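Local coordinates for protein fasciclin I (Drosophila melanogaster, PDB 1O70) that acts as a neural cell adhesion molecule at the membrane, represented here by its third and fourth FAS1 domains, at the glycan on Asn132. Sequence-based numbering; all coordinates share one arbitrary frame.

The glycan on Asn132. Residues 112-114, 116, 125-127, 132, 167, 169. With NAG (2-acetamido-2-deoxy-beta-D-glucopyranose), chain B; NAG (2-acetamido-2-deoxy-beta-D-glucopyranose), chain C.
An N-linked chitobiose core grows from Asn132, on strand 131-135 of the third FAS1 domain, and lies between the sheet of that domain and the start of the fourth. The covalent bond joins ND2 of Asn132 to C1 of the first NAG (chain B); CG of Asn132 stands anti to the backbone N (chi1 175°). Protein hides 234 of the 290 Å² of this sugar but 95 of 292 Å² of the second (chain C).

Direct hydrogen bonds orient the proximal sugar. Its acetamido N2 donates to Thr125 OG1 at 2.8 Å, this hydroxyl placed between the backbone N and the carbonyl carbon (chi1 56°). From the fourth domain, the Ser167 carbonyl O accepts from the 6-hydroxyl O6 at 2.9 Å, the donor lying above the carbonyl plane. Asn114 ND2 donates nearly straight, in its amide plane, to O6 of NAG (chain C) at 3.1 Å (168° at H). O3 of NAG (chain B) lies 2.9 Å from Asn114 ND2 but well above that plane, a close polar contact. O3 of NAG (chain B) donates to the ring oxygen O5 of NAG (chain C) at 2.6 Å, bracing the glycosidic linkage.

Apolar contacts seat the acetamido methyl C8 among CE1 of Tyr112, CB of Asn114 and CB of Glu127. Pro169 sets CG against C4 of the proximal sugar, so both domains contact this glycan, perhaps steadying their orientation.

One water, in plane at the edge of the poorly ordered Arg116 guanidinium, joins NH1 to O4 of chain B and O7 of chain C. Two others meet the acetamido carbonyl O7 of chain B, one reaching Tyr112 OH and the other Glu127 OE2 and Asn132 ND2.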
# COMPACT_ATOMS: atom_id res chain seq x y z
N TYR A 112 -6.67 5.84 1.11
CA TYR A 112 -6.75 7.08 0.35
C TYR A 112 -7.54 6.71 -0.89
O TYR A 112 -7.60 5.54 -1.27
CB TYR A 112 -5.36 7.66 0.04
CG TYR A 112 -4.46 6.85 -0.84
CD1 TYR A 112 -4.53 6.96 -2.24
CD2 TYR A 112 -3.55 5.96 -0.29
CE1 TYR A 112 -3.71 6.20 -3.06
CE2 TYR A 112 -2.72 5.20 -1.08
CZ TYR A 112 -2.81 5.33 -2.47
OH TYR A 112 -1.97 4.59 -3.29
N PHE A 113 -8.18 7.71 -1.49
CA PHE A 113 -9.02 7.46 -2.65
C PHE A 113 -8.56 8.18 -3.90
O PHE A 113 -7.73 9.09 -3.85
CB PHE A 113 -10.47 7.90 -2.36
CG PHE A 113 -11.06 7.31 -1.11
CD1 PHE A 113 -10.66 7.76 0.14
CD2 PHE A 113 -12.01 6.31 -1.19
CE1 PHE A 113 -11.20 7.21 1.30
CE2 PHE A 113 -12.56 5.75 -0.04
CZ PHE A 113 -12.15 6.20 1.21
N ASN A 114 -9.11 7.74 -5.02
CA ASN A 114 -8.84 8.35 -6.30
C ASN A 114 -10.20 8.53 -6.96
O ASN A 114 -10.97 7.57 -7.04
CB ASN A 114 -7.97 7.46 -7.18
CG ASN A 114 -7.70 8.09 -8.53
OD1 ASN A 114 -7.19 9.21 -8.62
ND2 ASN A 114 -8.05 7.38 -9.60
N ARG A 116 -12.35 9.84 -10.40
CA ARG A 116 -12.32 10.15 -11.83
C ARG A 116 -13.73 10.48 -12.33
O ARG A 116 -14.71 9.91 -11.86
CB ARG A 116 -11.82 8.96 -12.64
CG ARG A 116 -10.39 8.56 -12.42
CD ARG A 116 -10.20 7.16 -12.97
NE ARG A 116 -10.75 7.05 -14.32
CZ ARG A 116 -10.97 5.90 -14.95
NH1 ARG A 116 -10.70 4.75 -14.34
NH2 ARG A 116 -11.46 5.90 -16.18
N THR A 125 -12.13 4.81 -6.48
CA THR A 125 -11.38 3.64 -6.06
C THR A 125 -10.67 3.99 -4.76
O THR A 125 -10.46 5.16 -4.44
CB THR A 125 -10.33 3.21 -7.13
OG1 THR A 125 -9.45 4.31 -7.44
CG2 THR A 125 -11.03 2.71 -8.39
N VAL A 126 -10.31 2.96 -4.00
CA VAL A 126 -9.63 3.13 -2.73
C VAL A 126 -8.44 2.18 -2.67
O VAL A 126 -8.49 1.07 -3.21
CB VAL A 126 -10.57 2.81 -1.53
CG1 VAL A 126 -11.11 1.39 -1.65
CG2 VAL A 126 -9.81 2.97 -0.22
N GLU A 127 -7.37 2.62 -2.01
CA GLU A 127 -6.18 1.79 -1.88
C GLU A 127 -5.88 1.59 -0.41
O GLU A 127 -5.70 2.54 0.34
CB GLU A 127 -4.96 2.45 -2.55
CG GLU A 127 -3.64 1.74 -2.22
CD GLU A 127 -3.51 0.38 -2.90
OE1 GLU A 127 -2.75 -0.47 -2.39
OE2 GLU A 127 -4.15 0.17 -3.96
N ASN A 132 -6.55 -2.59 -3.92
CA ASN A 132 -7.17 -1.51 -4.69
C ASN A 132 -8.59 -1.97 -5.00
O ASN A 132 -8.79 -2.97 -5.69
CB ASN A 132 -6.42 -1.27 -6.00
CG ASN A 132 -7.10 -0.23 -6.88
OD1 ASN A 132 -8.28 -0.37 -7.19
ND2 ASN A 132 -6.36 0.81 -7.29
N SER A 167 -0.53 -2.35 -11.73
CA SER A 167 -1.85 -1.79 -11.49
C SER A 167 -1.91 -0.51 -10.64
O SER A 167 -2.98 0.11 -10.54
CB SER A 167 -2.78 -2.86 -10.89
OG SER A 167 -2.30 -3.36 -9.67
N PRO A 169 -0.92 3.30 -10.27
CA PRO A 169 -0.38 4.46 -10.99
C PRO A 169 0.79 5.15 -10.28
O PRO A 169 1.65 5.77 -10.92
CB PRO A 169 -1.58 5.41 -11.11
CG PRO A 169 -2.77 4.52 -10.91
CD PRO A 169 -2.32 3.54 -9.87
C1 NAG B . -6.77 1.55 -8.47
C2 NAG B . -6.26 2.99 -8.45
C3 NAG B . -6.82 3.72 -9.67
C4 NAG B . -6.47 2.98 -10.97
C5 NAG B . -6.90 1.50 -10.85
C6 NAG B . -6.51 0.63 -12.02
C7 NAG B . -5.83 4.10 -6.36
C8 NAG B . -6.39 4.83 -5.14
N2 NAG B . -6.71 3.65 -7.24
O3 NAG B . -6.35 5.06 -9.70
O4 NAG B . -7.17 3.58 -12.07
O5 NAG B . -6.33 0.90 -9.67
O6 NAG B . -5.13 0.76 -12.31
O7 NAG B . -4.62 3.96 -6.49
C1 NAG C . -6.48 4.46 -12.87
C2 NAG C . -7.14 4.53 -14.23
C3 NAG C . -6.35 5.48 -15.13
C4 NAG C . -6.25 6.85 -14.43
C5 NAG C . -5.71 6.72 -12.99
C6 NAG C . -5.85 8.04 -12.25
C7 NAG C . -8.37 2.64 -15.07
C8 NAG C . -8.55 1.95 -16.42
N2 NAG C . -7.20 3.21 -14.82
O3 NAG C . -7.00 5.59 -16.37
O4 NAG C . -5.43 7.75 -15.17
O5 NAG C . -6.47 5.75 -12.24
O6 NAG C . -7.19 8.51 -12.30
O7 NAG C . -9.30 2.65 -14.26
O HOH W 1 -2.11 4.68 -5.81
O HOH W 2 -3.54 1.32 -6.56
O HOH W 3 -10.03 4.27 -11.68